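PDB 5EJY: myosin-I heavy chain from Dictyostelium discoideum, which acts as an ATP-driven motor on actin in early phagocytosis and adhesion, and is represented here by the first MyTH4-FERM region of its tail. Local coordinates for residues E255-A259 and G482-K486; V412-Q417 and L477-T481; Y423-V428 and I438-A442; V450-Q455 and I469-N473; S466-I470 and L487-I491. One frame throughout, in Å; residues are numbered along the deposited sequence.

Interaction 1. Residues E255-A259 and G482-K486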
# COMPACT_ATOMS: atom_id res chain seq x y z
N GLU A 255 -4.32 8.39 8.90
CA GLU A 255 -3.35 8.09 7.84
C GLU A 255 -2.13 7.34 8.34
O GLU A 255 -1.59 7.65 9.42
CB GLU A 255 -2.88 9.37 7.14
CG GLU A 255 -3.97 10.21 6.53
CD GLU A 255 -3.41 11.45 5.85
OE1 GLU A 255 -2.21 11.75 6.02
OE2 GLU A 255 -4.18 12.13 5.12
N ARG A 256 -1.67 6.36 7.56
CA ARG A 256 -0.43 5.66 7.85
C ARG A 256 0.42 5.55 6.58
O ARG A 256 -0.10 5.31 5.48
CB ARG A 256 -0.69 4.25 8.41
CG ARG A 256 -1.26 4.20 9.83
CD ARG A 256 -0.21 4.61 10.90
NE ARG A 256 -0.78 4.57 12.24
CZ ARG A 256 -1.38 5.61 12.84
NH1 ARG A 256 -1.48 6.77 12.20
NH2 ARG A 256 -1.87 5.48 14.07
N ASP A 257 1.72 5.71 6.76
CA ASP A 257 2.69 5.66 5.68
C ASP A 257 2.71 4.27 5.07
O ASP A 257 2.52 3.27 5.76
CB ASP A 257 4.07 6.01 6.25
CG ASP A 257 5.16 6.00 5.19
OD1 ASP A 257 5.20 6.94 4.38
OD2 ASP A 257 5.99 5.07 5.18
N ILE A 258 2.94 4.21 3.76
CA ILE A 258 3.19 2.93 3.09
C ILE A 258 4.62 2.98 2.55
O ILE A 258 4.96 3.90 1.81
CB ILE A 258 2.18 2.70 1.94
CG1 ILE A 258 0.74 2.62 2.46
CG2 ILE A 258 2.54 1.41 1.17
CD1 ILE A 258 -0.33 2.59 1.31
N ALA A 259 5.46 2.03 2.94
CA ALA A 259 6.85 2.03 2.46
C ALA A 259 6.94 1.81 0.95
O ALA A 259 6.07 1.18 0.36
CB ALA A 259 7.66 0.98 3.20
N GLY A 482 1.81 8.40 16.26
CA GLY A 482 1.03 7.28 15.78
C GLY A 482 1.61 6.62 14.54
O GLY A 482 1.43 5.43 14.32
N ASP A 483 2.32 7.40 13.72
CA ASP A 483 2.85 6.87 12.46
C ASP A 483 4.37 6.84 12.50
O ASP A 483 5.03 7.62 11.81
CB ASP A 483 2.38 7.73 11.29
CG ASP A 483 2.57 7.04 9.92
OD1 ASP A 483 3.34 6.08 9.78
OD2 ASP A 483 1.94 7.48 8.96
N VAL A 484 4.92 5.94 13.29
CA VAL A 484 6.37 5.85 13.48
C VAL A 484 7.11 5.65 12.16
O VAL A 484 8.15 6.26 11.92
CB VAL A 484 6.75 4.72 14.47
CG1 VAL A 484 8.27 4.58 14.59
CG2 VAL A 484 6.13 5.01 15.83
N GLN A 485 6.58 4.79 11.29
CA GLN A 485 7.27 4.53 10.03
C GLN A 485 7.43 5.80 9.19
O GLN A 485 8.46 5.98 8.54
CB GLN A 485 6.55 3.43 9.23
CG GLN A 485 7.24 3.07 7.92
CD GLN A 485 6.54 1.96 7.18
OE1 GLN A 485 6.65 0.79 7.55
NE2 GLN A 485 5.78 2.31 6.14
N LYS A 486 6.42 6.67 9.20
CA LYS A 486 6.51 7.93 8.48
C LYS A 486 7.67 8.77 9.01
O LYS A 486 8.48 9.28 8.24
CB LYS A 486 5.20 8.73 8.60
CG LYS A 486 5.20 10.02 7.80
CD LYS A 486 3.91 10.83 7.98
CE LYS A 486 3.95 12.13 7.15
NZ LYS A 486 2.74 13.01 7.30
O HOH W 1 0.28 11.04 5.90
O HOH W 2 2.88 2.93 8.46
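D483 and D257 meet through carboxylate and backbone. OD2 of D483 accepts from D257 N at 2.8 Å, on its syn side, with a bent N-H (133°). A weak second bond joins D257 N to D483 OD1 at 3.4 Å. D483 is also the N-cap of helix 484-499, and its OD1 accepts from K486 N at 3.2 Å, from above the carboxylate plane. One carboxylate therefore serves both the helix start and the chain leaving strand 254-256. A further bond runs from Q485 NE2 to D257 OD2, 2.9 Å long and close to straight (167°). The amide and carboxylate planes stand almost perpendicular. OD1 of D257 has its own partner, a salt bridge to K292.

The contact joins two lobes of the FERM domain: the outermost strand of the ubiquitin-like F1 lobe and the C-terminal helix of the F3 lobe.

R256 meets the other segment with the flat of its guanidinium. One face lies over the carbonyl of G482, with CZ 3.2 Å from G482 O, and no hydrogen bond forms there. NH1 of R256 bonds instead to E255 O at 2.9 Å. A leucine in place of R256 would probably leave the G482 carbonyl without the guanidinium over it and E255 O without this donor. In the apolar contact, D257 CB rests on K486 CB at 3.8 Å.

Interaction 2. Residues V412-Q417 and L477-T481; sequences VVCEHQ and LQAFT
E415 and F480 hold the two strands together by a pair of backbone bonds. E415 N donates to F480 O at 2.9 Å, and F480 N donates to E415 O at 2.8 Å. This is a single antiparallel hydrogen-bonded bridge, and the strand axes then diverge, their directions 118° apart. One residue along, the hydroxyl of T481 adds a third bond, OG1 to V413 O at 2.8 Å. OG1 lies opposite the T481 backbone N about CA-CB (chi1 -173°), which brings it to that carbonyl. It also touches CG1 of V412 at 3.3 Å.

The F480 ring runs beside the first strand. E415 O lies at the ring edge, near its plane. The Q417 and F480 side chains cross at about a right angle, with Q417 CG 3.8 Å from F480 CE2. A polyethylene glycol molecule, probably from the crystallisation liquor, lies about 3 Å from the F480 side chain. CB of H416 meets L477 CD1 at 3.8 Å, while SG of C414 faces A479 CB at 4.2 Å.

Further out, other groups set these residues in place. ND1 of H416 bonds to S418 N and NE2 to Y423 O, so the imidazole is held at both nitrogens. A water joins Q417 N to Q478 O. F427 packs on both C414 and A479. The bridge ties an outer strand of the four-stranded sheet to an outer strand of the three-stranded sheet, as expected where the two sheets of a PH-like FERM F3 lobe come together at an edge.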
# COMPACT_ATOMS: atom_id res chain seq x y z
N VAL A 412 4.45 15.86 11.13
CA VAL A 412 4.21 14.70 11.98
C VAL A 412 3.73 15.18 13.35
O VAL A 412 4.40 15.97 14.01
CB VAL A 412 5.50 13.87 12.18
CG1 VAL A 412 5.21 12.63 13.04
CG2 VAL A 412 6.10 13.46 10.84
N VAL A 413 2.57 14.69 13.78
CA VAL A 413 2.02 15.04 15.09
C VAL A 413 2.67 14.16 16.16
O VAL A 413 2.66 12.93 16.06
CB VAL A 413 0.49 14.85 15.14
CG1 VAL A 413 -0.06 15.14 16.54
CG2 VAL A 413 -0.19 15.74 14.10
N CYS A 414 3.24 14.80 17.19
CA CYS A 414 3.96 14.07 18.22
C CYS A 414 3.60 14.50 19.63
O CYS A 414 2.96 15.53 19.86
CB CYS A 414 5.48 14.24 18.06
SG CYS A 414 6.15 13.74 16.48
N GLU A 415 4.04 13.69 20.58
CA GLU A 415 4.03 14.10 21.98
C GLU A 415 5.24 13.51 22.68
O GLU A 415 5.88 12.60 22.17
CB GLU A 415 2.73 13.68 22.66
CG GLU A 415 2.51 12.18 22.71
CD GLU A 415 1.08 11.83 23.10
OE1 GLU A 415 0.15 12.49 22.58
OE2 GLU A 415 0.89 10.91 23.92
N HIS A 416 5.59 14.06 23.84
CA HIS A 416 6.71 13.52 24.59
C HIS A 416 6.33 13.46 26.07
O HIS A 416 5.34 14.06 26.50
CB HIS A 416 7.98 14.35 24.38
CG HIS A 416 8.02 15.62 25.18
ND1 HIS A 416 8.45 15.65 26.49
CD2 HIS A 416 7.68 16.89 24.86
CE1 HIS A 416 8.38 16.89 26.94
NE2 HIS A 416 7.91 17.66 25.97
N GLN A 417 7.11 12.71 26.82
CA GLN A 417 6.83 12.49 28.24
C GLN A 417 8.05 12.83 29.09
O GLN A 417 8.23 12.26 30.16
CB GLN A 417 6.46 11.03 28.48
CG GLN A 417 5.30 10.55 27.63
CD GLN A 417 4.86 9.15 27.99
OE1 GLN A 417 5.67 8.31 28.42
NE2 GLN A 417 3.57 8.88 27.82
N LEU A 477 15.32 13.19 22.57
CA LEU A 477 13.91 13.50 22.59
C LEU A 477 13.21 12.24 22.09
O LEU A 477 13.42 11.83 20.95
CB LEU A 477 13.58 14.67 21.66
CG LEU A 477 12.10 14.86 21.28
CD1 LEU A 477 11.20 15.05 22.50
CD2 LEU A 477 11.93 16.03 20.32
N GLN A 478 12.43 11.59 22.96
CA GLN A 478 11.70 10.41 22.53
C GLN A 478 10.34 10.88 22.08
O GLN A 478 9.44 11.12 22.90
CB GLN A 478 11.58 9.35 23.63
CG GLN A 478 10.84 8.10 23.15
CD GLN A 478 10.77 7.01 24.19
OE1 GLN A 478 10.97 7.25 25.38
NE2 GLN A 478 10.49 5.78 23.75
N ALA A 479 10.22 11.07 20.77
CA ALA A 479 9.00 11.59 20.17
C ALA A 479 8.01 10.46 19.89
O ALA A 479 8.23 9.64 19.01
CB ALA A 479 9.32 12.33 18.85
N PHE A 480 6.92 10.45 20.65
CA PHE A 480 5.84 9.50 20.43
C PHE A 480 4.94 9.99 19.31
O PHE A 480 4.61 11.16 19.23
CB PHE A 480 5.02 9.30 21.70
CG PHE A 480 5.80 8.63 22.80
CD1 PHE A 480 5.95 7.25 22.80
CD2 PHE A 480 6.42 9.37 23.77
CE1 PHE A 480 6.68 6.62 23.79
CE2 PHE A 480 7.16 8.75 24.78
CZ PHE A 480 7.28 7.37 24.79
N THR A 481 4.55 9.07 18.44
CA THR A 481 3.73 9.44 17.30
C THR A 481 2.99 8.20 16.82
O THR A 481 3.48 7.08 16.97
CB THR A 481 4.60 10.04 16.17
OG1 THR A 481 3.75 10.54 15.13
CG2 THR A 481 5.57 9.00 15.60
O HOH W 3 9.46 11.39 25.55

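Interaction 3. Residues Y423-V428 and I438-A442; sequences YPKNFV and IYDPA
V428 and Y439 form an antiparallel hydrogen-bonded pair. V428 N donates to Y439 O at 2.9 Å, and Y439 N returns a bond to V428 O at 2.9 Å. Beyond this pair a water bridges the two segments. It donates to N426 O and to D440 OD1, the latter at 2.6 Å. The same OD1 accepts from A442 N, from above the carboxylate plane. This is an Asx turn, which bends the chain at the end of its strand.

The two strands, 426-432 and 435-440, form a beta hairpin in the four-stranded sheet of the PH-like F3 lobe.

The packing lies to both sides of the pair. I438 sends CD1 over one face of the Y423 ring, 3.9 Å from the centroid and 20° off the normal, a CH-pi contact. The Y423 hydroxyl is held by E448. CG2, the other branch of I438, reaches F427 CD2 at 4.1 Å. I438 also touches L477 of strand 476-480, in the three-stranded sheet. V428 sets its CB at the edge of the Y439 ring, near the ring plane, 4.0 Å from CD2. Its CG2 meets P441 CG at 4.1 Å. On the loop side, P424 CG lies 3.5 Å from D440 OD2.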
# COMPACT_ATOMS: atom_id res chain seq x y z
N TYR A 423 10.15 21.59 25.80
CA TYR A 423 9.00 21.69 24.90
C TYR A 423 7.70 21.28 25.57
O TYR A 423 7.70 20.49 26.51
CB TYR A 423 9.23 20.82 23.66
CG TYR A 423 10.68 20.77 23.29
CD1 TYR A 423 11.31 21.89 22.76
CD2 TYR A 423 11.43 19.63 23.51
CE1 TYR A 423 12.64 21.86 22.43
CE2 TYR A 423 12.77 19.59 23.19
CZ TYR A 423 13.37 20.71 22.65
OH TYR A 423 14.70 20.68 22.33
N PRO A 424 6.58 21.82 25.07
CA PRO A 424 5.23 21.39 25.46
C PRO A 424 5.03 19.91 25.13
O PRO A 424 5.70 19.39 24.23
CB PRO A 424 4.32 22.26 24.59
CG PRO A 424 5.15 23.46 24.27
CD PRO A 424 6.54 22.94 24.12
N LYS A 425 4.12 19.26 25.84
CA LYS A 425 3.89 17.83 25.70
C LYS A 425 3.46 17.48 24.28
O LYS A 425 3.86 16.45 23.74
CB LYS A 425 2.80 17.35 26.66
CG LYS A 425 2.10 16.08 26.18
CD LYS A 425 0.99 15.62 27.11
CE LYS A 425 0.25 14.44 26.51
NZ LYS A 425 -0.88 13.98 27.35
N ASN A 426 2.62 18.34 23.70
CA ASN A 426 2.15 18.13 22.34
C ASN A 426 2.85 19.10 21.41
O ASN A 426 2.87 20.31 21.65
CB ASN A 426 0.63 18.31 22.26
CG ASN A 426 -0.11 17.41 23.22
OD1 ASN A 426 -0.40 16.25 22.92
ND2 ASN A 426 -0.42 17.94 24.40
N PHE A 427 3.46 18.57 20.36
CA PHE A 427 4.16 19.41 19.41
C PHE A 427 4.07 18.78 18.02
O PHE A 427 3.50 17.70 17.84
CB PHE A 427 5.62 19.56 19.83
CG PHE A 427 6.36 18.25 19.98
CD1 PHE A 427 6.24 17.50 21.13
CD2 PHE A 427 7.17 17.77 18.96
CE1 PHE A 427 6.91 16.29 21.28
CE2 PHE A 427 7.84 16.57 19.08
CZ PHE A 427 7.71 15.82 20.25
N VAL A 428 4.62 19.47 17.04
CA VAL A 428 4.63 18.99 15.66
C VAL A 428 6.10 18.90 15.27
O VAL A 428 6.89 19.77 15.61
CB VAL A 428 3.90 19.97 14.74
CG1 VAL A 428 4.22 19.70 13.26
CG2 VAL A 428 2.39 19.91 14.98
N ILE A 438 11.03 21.44 15.59
CA ILE A 438 10.02 21.30 16.62
C ILE A 438 9.17 22.55 16.59
O ILE A 438 9.67 23.67 16.76
CB ILE A 438 10.67 21.13 18.02
CG1 ILE A 438 11.56 19.87 18.04
CG2 ILE A 438 9.59 21.04 19.08
CD1 ILE A 438 12.50 19.76 19.26
N TYR A 439 7.87 22.35 16.41
CA TYR A 439 6.94 23.43 16.19
C TYR A 439 5.80 23.33 17.19
O TYR A 439 5.32 22.23 17.48
CB TYR A 439 6.40 23.34 14.77
CG TYR A 439 5.32 24.33 14.41
CD1 TYR A 439 5.65 25.61 13.97
CD2 TYR A 439 3.98 23.98 14.46
CE1 TYR A 439 4.67 26.51 13.61
CE2 TYR A 439 3.00 24.87 14.10
CZ TYR A 439 3.35 26.14 13.68
OH TYR A 439 2.37 27.05 13.32
N ASP A 440 5.38 24.47 17.72
CA ASP A 440 4.29 24.47 18.68
C ASP A 440 3.02 24.97 18.02
O ASP A 440 2.90 26.17 17.74
CB ASP A 440 4.63 25.35 19.88
CG ASP A 440 3.58 25.28 20.97
OD1 ASP A 440 2.51 24.68 20.72
OD2 ASP A 440 3.83 25.81 22.07
N PRO A 441 2.06 24.07 17.79
CA PRO A 441 0.83 24.45 17.08
C PRO A 441 -0.06 25.38 17.92
O PRO A 441 -0.92 26.06 17.37
CB PRO A 441 0.14 23.10 16.82
CG PRO A 441 0.67 22.19 17.87
CD PRO A 441 2.09 22.64 18.13
N ALA A 442 0.17 25.42 19.23
CA ALA A 442 -0.62 26.27 20.11
C ALA A 442 -0.26 27.75 19.96
O ALA A 442 -1.11 28.61 20.15
CB ALA A 442 -0.47 25.84 21.57
O HOH W 4 1.40 22.63 21.95

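Interaction 4. Residues V450-Q455 and I469-N473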
# COMPACT_ATOMS: atom_id res chain seq x y z
N VAL A 450 16.36 20.76 14.91
CA VAL A 450 17.22 19.62 15.20
C VAL A 450 17.94 19.17 13.94
O VAL A 450 17.35 19.12 12.85
CB VAL A 450 16.40 18.47 15.82
CG1 VAL A 450 17.28 17.27 16.08
CG2 VAL A 450 15.73 18.95 17.11
N LYS A 451 19.22 18.86 14.07
CA LYS A 451 20.07 18.57 12.90
C LYS A 451 20.06 17.11 12.47
O LYS A 451 20.23 16.21 13.29
CB LYS A 451 21.52 18.97 13.20
CG LYS A 451 21.74 20.43 13.54
CD LYS A 451 23.18 20.63 14.03
CE LYS A 451 23.36 21.96 14.75
NZ LYS A 451 22.99 23.11 13.88
N TYR A 452 19.92 16.87 11.16
CA TYR A 452 20.09 15.53 10.62
C TYR A 452 21.49 15.02 10.91
O TYR A 452 21.70 13.82 11.09
CB TYR A 452 19.84 15.50 9.10
CG TYR A 452 18.41 15.83 8.71
CD1 TYR A 452 17.37 14.95 8.99
CD2 TYR A 452 18.10 17.02 8.06
CE1 TYR A 452 16.05 15.24 8.62
CE2 TYR A 452 16.80 17.31 7.70
CZ TYR A 452 15.78 16.43 7.99
OH TYR A 452 14.48 16.74 7.64
N SER A 453 22.45 15.94 10.96
CA SER A 453 23.85 15.55 11.17
C SER A 453 24.10 15.00 12.57
O SER A 453 25.12 14.36 12.83
CB SER A 453 24.80 16.72 10.87
OG SER A 453 24.57 17.79 11.75
N ASN A 454 23.17 15.24 13.49
CA ASN A 454 23.29 14.68 14.83
C ASN A 454 22.68 13.29 15.01
O ASN A 454 22.88 12.66 16.04
CB ASN A 454 22.77 15.66 15.87
CG ASN A 454 23.74 16.78 16.12
OD1 ASN A 454 24.95 16.60 15.92
ND2 ASN A 454 23.25 17.94 16.52
N GLN A 455 21.97 12.81 13.99
CA GLN A 455 21.31 11.50 14.10
C GLN A 455 22.22 10.34 13.70
O GLN A 455 23.06 10.47 12.82
CB GLN A 455 20.02 11.48 13.29
CG GLN A 455 19.16 12.71 13.50
CD GLN A 455 19.00 13.04 14.98
OE1 GLN A 455 18.83 12.14 15.81
NE2 GLN A 455 19.06 14.32 15.31
N ILE A 469 15.25 10.95 18.89
CA ILE A 469 16.01 11.89 18.08
C ILE A 469 17.04 12.58 18.97
O ILE A 469 16.72 12.98 20.09
CB ILE A 469 15.07 12.93 17.47
CG1 ILE A 469 14.15 12.25 16.44
CG2 ILE A 469 15.85 14.06 16.83
CD1 ILE A 469 12.74 12.77 16.51
N ILE A 470 18.27 12.69 18.48
CA ILE A 470 19.35 13.24 19.31
C ILE A 470 19.44 14.75 19.13
O ILE A 470 19.52 15.25 18.00
CB ILE A 470 20.70 12.60 18.97
CG1 ILE A 470 20.61 11.08 19.05
CG2 ILE A 470 21.80 13.13 19.91
CD1 ILE A 470 20.39 10.57 20.45
N LEU A 471 19.43 15.46 20.25
CA LEU A 471 19.58 16.91 20.23
C LEU A 471 21.05 17.32 20.25
O LEU A 471 21.95 16.49 20.43
CB LEU A 471 18.81 17.53 21.39
CG LEU A 471 17.38 17.00 21.47
CD1 LEU A 471 16.64 17.50 22.71
CD2 LEU A 471 16.61 17.35 20.19
N GLU A 472 21.30 18.61 20.03
CA GLU A 472 22.68 19.10 19.93
C GLU A 472 23.49 18.85 21.21
O GLU A 472 24.70 18.64 21.15
CB GLU A 472 22.68 20.59 19.54
CG GLU A 472 24.07 21.22 19.46
CD GLU A 472 24.98 20.56 18.43
OE1 GLU A 472 24.52 20.31 17.29
OE2 GLU A 472 26.15 20.29 18.76
N ASN A 473 22.81 18.83 22.36
CA ASN A 473 23.49 18.63 23.65
C ASN A 473 23.66 17.16 24.02
O ASN A 473 24.01 16.82 25.15
CB ASN A 473 22.79 19.39 24.78
CG ASN A 473 21.32 19.01 24.93
OD1 ASN A 473 20.90 17.93 24.55
ND2 ASN A 473 20.55 19.92 25.53
O HOH W 5 20.49 17.89 16.83
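V450 splits its two methyls between two partners. CG1 meets I469 CG2 at 3.6 Å, and CG2 meets L471 CD2 at 3.6 Å. K451 comes next. Its CE passes 3.2 Å from E472 OE1, but its NZ is not in contact with that oxygen. The charges are near enough to attract, probably weakly. The carbonyl of K451 accepts from N454 N and from Q455 NE2, which reach it from opposite faces of its plane. A short 3-10 turn, 452-454, then brings N454 round. Its ND2 donates to E472 OE1 at 2.8 Å. The oxygen lies in the amide plane of N454, but the donor stands above the carboxylate plane. E472 bends at CG (chi2 60°) to bring OE1 there. A water ties N454 ND2 to K451 N and I470 O.

Q455 ends the segment and pairs with the strand. OE1 accepts from I470 N at 2.8 Å, nearly straight (171°). NE2 gives one bond to I470 O at 2.9 Å and the other to K451 O at 3.0 Å. The side-chain amide thus pairs with both backbone groups of I470, and its rotation is fixed at both ends.

The loop leaves strand 445-450 and closes on the end of strand 466-470. V450 also touches I436 and I438 of strand 435-440. The Y452 side chain packs on S495 and L498 of helix 484-499.

Interaction 5. Residues S466-I470 and L487-I491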
# COMPACT_ATOMS: atom_id res chain seq x y z
N SER A 466 7.46 5.28 18.99
CA SER A 466 8.27 6.49 19.10
C SER A 466 9.51 6.43 18.24
O SER A 466 9.91 5.36 17.76
CB SER A 466 8.70 6.69 20.56
OG SER A 466 9.64 5.69 20.93
N VAL A 467 10.12 7.59 18.04
CA VAL A 467 11.45 7.68 17.45
C VAL A 467 12.29 8.54 18.39
O VAL A 467 11.84 9.58 18.85
CB VAL A 467 11.43 8.33 16.05
CG1 VAL A 467 12.85 8.38 15.46
CG2 VAL A 467 10.50 7.55 15.10
N SER A 468 13.50 8.09 18.66
CA SER A 468 14.40 8.80 19.55
C SER A 468 15.39 9.65 18.75
O SER A 468 16.23 9.13 18.02
CB SER A 468 15.12 7.81 20.46
OG SER A 468 14.19 7.30 21.40
N ILE A 469 15.25 10.95 18.89
CA ILE A 469 16.01 11.89 18.08
C ILE A 469 17.04 12.58 18.97
O ILE A 469 16.72 12.98 20.09
CB ILE A 469 15.07 12.93 17.47
CG1 ILE A 469 14.15 12.25 16.44
CG2 ILE A 469 15.85 14.06 16.83
CD1 ILE A 469 12.74 12.77 16.51
N ILE A 470 18.27 12.69 18.48
CA ILE A 470 19.35 13.24 19.31
C ILE A 470 19.44 14.75 19.13
O ILE A 470 19.52 15.25 18.00
CB ILE A 470 20.70 12.60 18.97
CG1 ILE A 470 20.61 11.08 19.05
CG2 ILE A 470 21.80 13.13 19.91
CD1 ILE A 470 20.39 10.57 20.45
N LEU A 487 7.75 8.90 10.33
CA LEU A 487 8.81 9.71 10.93
C LEU A 487 10.20 9.14 10.63
O LEU A 487 11.09 9.86 10.20
CB LEU A 487 8.59 9.84 12.44
CG LEU A 487 9.60 10.73 13.18
CD1 LEU A 487 9.72 12.08 12.47
CD2 LEU A 487 9.15 10.91 14.62
N VAL A 488 10.38 7.84 10.84
CA VAL A 488 11.66 7.18 10.54
C VAL A 488 12.05 7.36 9.07
O VAL A 488 13.18 7.73 8.75
CB VAL A 488 11.62 5.67 10.87
CG1 VAL A 488 12.86 4.94 10.30
CG2 VAL A 488 11.52 5.45 12.39
N SER A 489 11.11 7.09 8.15
CA SER A 489 11.44 7.18 6.73
C SER A 489 11.71 8.61 6.29
O SER A 489 12.54 8.85 5.42
CB SER A 489 10.36 6.51 5.85
OG SER A 489 9.14 7.22 5.93
N LEU A 490 11.02 9.58 6.89
CA LEU A 490 11.30 10.98 6.57
C LEU A 490 12.72 11.33 6.97
O LEU A 490 13.46 11.96 6.22
CB LEU A 490 10.33 11.91 7.30
CG LEU A 490 8.90 11.97 6.77
CD1 LEU A 490 8.02 12.81 7.70
CD2 LEU A 490 8.89 12.54 5.34
N ILE A 491 13.13 10.91 8.16
CA ILE A 491 14.48 11.22 8.60
C ILE A 491 15.49 10.59 7.65
O ILE A 491 16.43 11.26 7.19
CB ILE A 491 14.73 10.77 10.05
CG1 ILE A 491 13.83 11.58 10.99
CG2 ILE A 491 16.22 10.96 10.41
CD1 ILE A 491 13.89 11.16 12.47
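V467 and V488 carry the closest backbone approach, CA to CA 6.9 Å, where strand 466-470 passes helix segment 487-491 with axes 9.7 Å apart at closest and their directions 36° apart.

V467 points at the helix and is the centre of the contact. Its CG2 fits between two helix side chains. It touches L487 CD2 at 3.7 Å and V488 CG2 at 3.6 Å. The other methyl, CG1, approaches I491 CD1 at 4.2 Å. L487 turns its CG away from the backbone N (chi1 -177°), and this carries CD2 against both CB and CG2 of V467. That same CD2 only grazes I469 CD1, at 4.5 Å. One helix turn on, I491 reaches out with CD1. This methyl lies 4.1 Å from I469 CG1, and the two chains cross at a slant. V467 and I469 thus face the helix, while S466 and S468, between and beside them, point away from it.

Other strands complete the surroundings. L429 touches both I469 and L487, and L431 touches I491. S462 lies against V467 and V488. A serine in place of L487 would probably open a gap beside V467 CG2 and put a hydroxyl in an apolar setting.

This is the C-terminal helix packed on the beta sandwich of the PH-like F3 lobe. No hydrogen bond crosses between the two segments. The contact rests on aliphatic packing, mostly between branch ends, so shape and the burial of apolar surface probably set how the helix lies here.

In the fold
Interactions 2 to 5 all belong to the F3 lobe, and interaction 1 joins that lobe to F1. Interactions 1 and 5 share helix 484-499. Their centres are about 11 Å apart, and V484 packs on V467. Interactions 2 and 3 lie about 9 Å apart, centre to centre. They meet along neighbouring strands 410-415 and 426-432. Interactions 4 and 5 both use strand 466-470, which pairs with strand 476-480 of interaction 2. Interaction 3 meets interaction 4 through Y423 on L471 and I438 on V450. It stays clear of interaction 1, with nearest atoms about 9 Å apart. The bound polyethylene glycol lies by F480 of interaction 2.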